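Long-range contacts in PaiA Acetyltransferase (Thermoplasma acidophilum, PDB 3K9U), which catalyses transfer of an acetyl group from acetyl-CoA to polyamines such as spermidine, protecting the cell against polyamine toxicity: residues A[63-68]-A[75-80]; A[124-129]-A[150-155]. One frame throughout, in Å; residues are numbered along the deposited sequence.

How the interactions relate
Both contacts belong to one mixed beta sheet, on different sides of strand 86-94. Interaction 1 comes first along the chain and joins the adjacent strands 63-70 and 73-83 of a hairpin, close to the centre of the molecule. Interaction 2 opens later, after helix 103-118, and pairs 122-128 with the C-terminal strand 152-158. Their centres are about 19 Å apart and their nearest atoms about 7 Å, without touching. Strand 86-94 runs antiparallel to 73-83 but parallel to 122-128; its end holds L92, Y93 and L94 of the acetyl-CoA site. The two antiparallel pairs thus build the sheet on either side of the central cofactor-binding strand of this GNAT fold.

Interaction 1: A[63-68]-A[75-80]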
loop_
_atom_site.group_PDB
_atom_site.type_symbol
_atom_site.label_atom_id
_atom_site.label_comp_id
_atom_site.label_asym_id
_atom_site.label_seq_id
_atom_site.Cartn_x
_atom_site.Cartn_y
_atom_site.Cartn_z
ATOM N N ILE A 63 -4.840 24.803 16.698
ATOM C CA ILE A 63 -5.211 23.884 15.615
ATOM C C ILE A 63 -3.998 23.571 14.739
ATOM O O ILE A 63 -3.431 24.462 14.099
ATOM C CB ILE A 63 -6.355 24.438 14.756
ATOM C CG1 ILE A 63 -7.642 24.549 15.583
ATOM C CG2 ILE A 63 -6.601 23.533 13.528
ATOM C CD1 ILE A 63 -8.664 25.471 14.922
ATOM N N LEU A 64 -3.599 22.301 14.717
ATOM C CA LEU A 64 -2.490 21.854 13.893
ATOM C C LEU A 64 -3.058 21.148 12.694
ATOM O O LEU A 64 -3.749 20.130 12.845
ATOM C CB LEU A 64 -1.602 20.874 14.642
ATOM C CG LEU A 64 -0.793 21.326 15.859
ATOM C CD1 LEU A 64 -1.648 22.068 16.863
ATOM C CD2 LEU A 64 -0.145 20.083 16.519
ATOM N N PHE A 65 -2.730 21.649 11.505
ATOM C CA PHE A 65 -3.250 21.088 10.265
ATOM C C PHE A 65 -2.075 21.078 9.290
ATOM O O PHE A 65 -1.730 22.099 8.674
ATOM C CB PHE A 65 -4.448 21.938 9.804
ATOM C CG PHE A 65 -5.408 21.258 8.833
ATOM C CD1 PHE A 65 -5.476 19.883 8.679
ATOM C CD2 PHE A 65 -6.307 22.036 8.125
ATOM C CE1 PHE A 65 -6.388 19.313 7.789
ATOM C CE2 PHE A 65 -7.234 21.479 7.250
ATOM C CZ PHE A 65 -7.275 20.122 7.070
ATOM N N LEU A 66 -1.444 19.904 9.186
ATOM C CA LEU A 66 -0.176 19.751 8.468
ATOM C C LEU A 66 -0.325 18.805 7.291
ATOM O O LEU A 66 -1.112 17.874 7.344
ATOM C CB LEU A 66 0.898 19.192 9.403
ATOM C CG LEU A 66 1.048 19.763 10.807
ATOM C CD1 LEU A 66 2.029 18.961 11.634
ATOM C CD2 LEU A 66 1.497 21.219 10.747
ATOM N N GLY A 67 0.460 19.054 6.245
ATOM C CA GLY A 67 0.556 18.203 5.072
ATOM C C GLY A 67 1.922 17.541 4.968
ATOM O O GLY A 67 2.940 18.104 5.418
ATOM N N ALA A 68 1.931 16.321 4.412
ATOM C CA ALA A 68 3.152 15.641 4.032
ATOM C C ALA A 68 3.346 15.804 2.526
ATOM O O ALA A 68 2.481 15.418 1.729
ATOM C CB ALA A 68 3.093 14.133 4.434
ATOM N N ILE A 75 0.785 14.429 -0.311
ATOM C CA ILE A 75 0.278 13.059 -0.328
ATOM C C ILE A 75 -0.377 12.587 0.982
ATOM O O ILE A 75 -0.692 11.409 1.122
ATOM C CB ILE A 75 1.341 12.055 -0.773
ATOM C CG1 ILE A 75 2.641 12.150 0.061
ATOM C CG2 ILE A 75 1.662 12.250 -2.300
ATOM C CD1 ILE A 75 2.560 11.671 1.572
ATOM N N GLY A 76 -0.543 13.480 1.957
ATOM C CA GLY A 76 -1.144 13.100 3.240
ATOM C C GLY A 76 -1.302 14.316 4.126
ATOM O O GLY A 76 -0.739 15.386 3.827
ATOM N N PHE A 77 -2.063 14.180 5.202
ATOM C CA PHE A 77 -2.216 15.285 6.141
ATOM C C PHE A 77 -2.643 14.815 7.508
ATOM O O PHE A 77 -3.075 13.708 7.652
ATOM C CB PHE A 77 -3.264 16.271 5.613
ATOM C CG PHE A 77 -4.633 15.653 5.418
ATOM C CD1 PHE A 77 -4.967 15.013 4.219
ATOM C CD2 PHE A 77 -5.566 15.672 6.425
ATOM C CE1 PHE A 77 -6.225 14.426 4.036
ATOM C CE2 PHE A 77 -6.822 15.088 6.246
ATOM C CZ PHE A 77 -7.150 14.466 5.040
ATOM N N ILE A 78 -2.559 15.696 8.496
ATOM C CA ILE A 78 -2.962 15.385 9.844
ATOM C C ILE A 78 -3.647 16.606 10.433
ATOM O O ILE A 78 -3.269 17.734 10.124
ATOM C CB ILE A 78 -1.748 14.954 10.704
ATOM C CG1 ILE A 78 -2.225 14.279 11.994
ATOM C CG2 ILE A 78 -0.822 16.150 10.976
ATOM C CD1 ILE A 78 -1.091 13.775 12.956
ATOM N N GLU A 79 -4.681 16.381 11.242
ATOM C CA GLU A 79 -5.400 17.445 11.922
ATOM C C GLU A 79 -5.516 17.104 13.403
ATOM O O GLU A 79 -5.976 16.031 13.751
ATOM C CB GLU A 79 -6.807 17.649 11.322
ATOM C CG GLU A 79 -7.583 18.880 11.952
ATOM C CD GLU A 79 -8.976 19.141 11.349
ATOM O OE1 GLU A 79 -9.852 18.231 11.370
ATOM O OE2 GLU A 79 -9.202 20.275 10.854
ATOM N N LEU A 80 -5.101 18.021 14.265
ATOM C CA LEU A 80 -5.336 17.887 15.706
ATOM C C LEU A 80 -5.850 19.168 16.338
ATOM O O LEU A 80 -5.424 20.242 15.947
ATOM C CB LEU A 80 -4.057 17.496 16.441
ATOM C CG LEU A 80 -3.214 16.381 15.863
ATOM C CD1 LEU A 80 -2.146 16.990 14.997
ATOM C CD2 LEU A 80 -2.619 15.592 17.026
#
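The beta hairpin of strands 63-70 and 73-83 is built here, with L64, L66 and A68 facing L80, I78 and G76 across an antiparallel ladder. L64 and L80 exchange two backbone bonds, as do L66 and I78; the pair between L66 and I78 runs from L66 N to I78 O at 3.0 Å and from I78 N to L66 O at 2.9 Å. At A68 the ladder shifts into a classic beta bulge. A68 N binds G76 O at 2.9 Å with the donor well above the carbonyl plane, whereas I75 N meets A68 O at 2.8 Å almost in line with the C=O bond.

On the other face F65 packs against F77 and E79. Its CG is anti to the backbone N (chi1 -159°), and the ring reaches across to the second strand. F65 CD1 lies 3.7 Å from E79 CB, I78 O sits at the ring edge in its plane, and F65 CE1 meets F77 CD2 at 4.0 Å. E79 OE2 stands over the ring centre, with the carboxylate turned 32° from the ring plane, while E79 OE1 is engaged in a salt bridge with R91. An alanine at F65 would probably take away the ring that E79 CB and F77 CD2 pack on, and open a gap next to I54 of helix 47-59.

On the opposite face, L66 CB packs against I78 CG2 at 3.8 Å, the two side chains side by side, and L64 CB touches L80 CD1. Helix 103-118 covers this side through I103, A111 and M115, and helix 47-59 covers the F65 side. An antiparallel hairpin between helices on both faces is characteristic of the N-terminal half of the GNAT fold.

Interaction 2: A[124-129]-A[150-155]; sequences RLYVHR and GSDFIM
Y126 and I154 both hold the first side-chain branch anti to the carbonyl carbon, CG of Y126 at chi1 -65° and CG1 of I154 at chi1 -64°; as a non-hydrogen-bonded pair on one face of the sheet, the two side chains lie side by side, pointing the same way. I154 CG1 lies over one face of the tyrosine ring, offset toward the rim, 3.8 Å from Y126 CE1, in a CH-pi contact. D152 reaches the same ring from another side: its OD2 sits at the edge, 3.7 Å from Y126 CD1, with the carboxylate 81° from the ring plane. I154 CG2 lies against R124 NH1.

The backbones form an antiparallel ladder, doubly bonded between L125 and M155 and between V127 and F153; F153 N to V127 O is 2.7 Å. Past the strand end, R129 N still binds S151 O at 3.0 Å in a nearly straight bond. The same S151 oxygen stands over the centre of the H128 imidazole. The H128 ring is steadied from elsewhere, since its ND1 is hydrogen-bonded to Q130 N. R129 CB in turn covers one face of the F153 ring, 3.6 Å from F153 CE1, a second CH-pi contact.

V127 CG1 meets M155 SD at 3.8 Å, and L125 CD1 packs on M155 CB, giving an apolar patch. Helix 132-139 lies over this patch: F135 touches V127 and M155, and Y138, the probable proton donor, touches L125 and M155. On the other face Y126 reaches the bound acetyl-CoA and D149. On one side of this strand pair R124 bonds through its backbone to A87 and L89 of the central strand 86-94; on the other I154 bonds to E146 and D147 of strand 144-149, outermost within this chain.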
loop_
_atom_site.group_PDB
_atom_site.type_symbol
_atom_site.label_atom_id
_atom_site.label_comp_id
_atom_site.label_asym_id
_atom_site.label_seq_id
_atom_site.Cartn_x
_atom_site.Cartn_y
_atom_site.Cartn_z
ATOM N N ARG A 124 -6.048 12.083 22.543
ATOM C CA ARG A 124 -7.046 11.043 22.294
ATOM C C ARG A 124 -7.463 11.014 20.853
ATOM O O ARG A 124 -7.240 11.966 20.116
ATOM C CB ARG A 124 -8.272 11.181 23.217
ATOM C CG ARG A 124 -8.929 12.541 23.251
ATOM C CD ARG A 124 -9.853 12.735 24.475
ATOM N NE ARG A 124 -11.245 12.445 24.134
ATOM C CZ ARG A 124 -11.890 11.317 24.429
ATOM N NH1 ARG A 124 -11.281 10.341 25.109
ATOM N NH2 ARG A 124 -13.162 11.168 24.043
ATOM N N LEU A 125 -8.048 9.898 20.439
ATOM C CA LEU A 125 -8.504 9.753 19.075
ATOM C C LEU A 125 -9.602 8.706 18.979
ATOM O O LEU A 125 -9.701 7.829 19.839
ATOM C CB LEU A 125 -7.327 9.398 18.168
ATOM C CG LEU A 125 -6.641 8.030 18.352
ATOM C CD1 LEU A 125 -7.401 6.903 17.595
ATOM C CD2 LEU A 125 -5.178 8.054 17.943
ATOM N N TYR A 126 -10.427 8.810 17.930
ATOM C CA TYR A 126 -11.398 7.780 17.600
ATOM C C TYR A 126 -10.932 7.108 16.300
ATOM O O TYR A 126 -10.595 7.775 15.334
ATOM C CB TYR A 126 -12.799 8.396 17.382
ATOM C CG TYR A 126 -13.444 9.047 18.610
ATOM C CD1 TYR A 126 -14.682 8.620 19.092
ATOM C CD2 TYR A 126 -12.822 10.091 19.264
ATOM C CE1 TYR A 126 -15.288 9.226 20.220
ATOM C CE2 TYR A 126 -13.407 10.703 20.370
ATOM C CZ TYR A 126 -14.630 10.265 20.860
ATOM O OH TYR A 126 -15.147 10.899 21.976
ATOM N N VAL A 127 -10.906 5.783 16.294
ATOM C CA VAL A 127 -10.635 4.999 15.101
ATOM C C VAL A 127 -11.723 3.911 14.991
ATOM O O VAL A 127 -12.164 3.314 16.014
ATOM C CB VAL A 127 -9.233 4.363 15.171
ATOM C CG1 VAL A 127 -9.071 3.521 16.427
ATOM C CG2 VAL A 127 -8.907 3.521 13.892
ATOM N N HIS A 128 -12.196 3.683 13.783
ATOM C CA HIS A 128 -13.180 2.618 13.535
ATOM C C HIS A 128 -12.524 1.257 13.858
ATOM O O HIS A 128 -11.405 0.987 13.450
ATOM C CB HIS A 128 -13.641 2.631 12.072
ATOM C CG HIS A 128 -14.901 1.854 11.818
ATOM N ND1 HIS A 128 -14.955 0.482 11.885
ATOM C CD2 HIS A 128 -16.146 2.260 11.463
ATOM C CE1 HIS A 128 -16.180 0.071 11.610
ATOM N NE2 HIS A 128 -16.925 1.131 11.355
ATOM N N ARG A 129 -13.243 0.422 14.584
ATOM C CA ARG A 129 -12.748 -0.884 15.008
ATOM C C ARG A 129 -12.395 -1.835 13.871
ATOM O O ARG A 129 -11.567 -2.695 14.068
ATOM C CB ARG A 129 -13.768 -1.544 15.934
ATOM C CG ARG A 129 -15.019 -2.066 15.202
ATOM C CD ARG A 129 -16.281 -1.856 16.041
ATOM N NE ARG A 129 -16.391 -2.772 17.167
ATOM C CZ ARG A 129 -16.887 -2.464 18.369
ATOM N NH1 ARG A 129 -16.936 -3.411 19.316
ATOM N NH2 ARG A 129 -17.312 -1.229 18.651
ATOM N N GLY A 150 -19.966 3.491 19.886
ATOM C CA GLY A 150 -20.570 2.998 18.638
ATOM C C GLY A 150 -19.625 2.032 17.941
ATOM O O GLY A 150 -19.123 1.097 18.566
ATOM N N SER A 151 -19.324 2.293 16.668
ATOM C CA SER A 151 -18.384 1.442 15.919
ATOM C C SER A 151 -16.900 1.832 16.077
ATOM O O SER A 151 -16.038 1.183 15.510
ATOM C CB SER A 151 -18.779 1.402 14.444
ATOM O OG SER A 151 -18.738 2.701 13.915
ATOM N N ASP A 152 -16.602 2.869 16.851
ATOM C CA ASP A 152 -15.230 3.271 17.120
ATOM C C ASP A 152 -14.630 2.757 18.431
ATOM O O ASP A 152 -15.331 2.500 19.419
ATOM C CB ASP A 152 -15.151 4.782 17.231
ATOM C CG ASP A 152 -15.599 5.503 15.985
ATOM O OD1 ASP A 152 -15.612 4.904 14.891
ATOM O OD2 ASP A 152 -15.914 6.700 16.124
ATOM N N PHE A 153 -13.303 2.675 18.432
ATOM C CA PHE A 153 -12.514 2.562 19.642
ATOM C C PHE A 153 -11.939 3.932 20.002
ATOM O O PHE A 153 -11.405 4.643 19.143
ATOM C CB PHE A 153 -11.314 1.633 19.416
ATOM C CG PHE A 153 -11.636 0.186 19.340
ATOM C CD1 PHE A 153 -10.945 -0.621 18.454
ATOM C CD2 PHE A 153 -12.558 -0.392 20.173
ATOM C CE1 PHE A 153 -11.198 -1.982 18.381
ATOM C CE2 PHE A 153 -12.831 -1.734 20.087
ATOM C CZ PHE A 153 -12.147 -2.526 19.186
ATOM N N ILE A 154 -11.966 4.255 21.282
ATOM C CA ILE A 154 -11.373 5.489 21.758
ATOM C C ILE A 154 -9.973 5.133 22.268
ATOM O O ILE A 154 -9.833 4.262 23.123
ATOM C CB ILE A 154 -12.228 6.132 22.896
ATOM C CG1 ILE A 154 -13.607 6.542 22.372
ATOM C CG2 ILE A 154 -11.507 7.344 23.524
ATOM C CD1 ILE A 154 -14.611 6.929 23.468
ATOM N N MET A 155 -8.943 5.775 21.731
ATOM C CA MET A 155 -7.582 5.496 22.174
ATOM C C MET A 155 -6.938 6.723 22.799
ATOM O O MET A 155 -7.275 7.843 22.453
ATOM C CB MET A 155 -6.718 4.991 21.017
ATOM C CG MET A 155 -7.301 3.796 20.305
ATOM S SD MET A 155 -6.285 3.195 18.938
ATOM C CE MET A 155 -5.007 2.252 19.807
#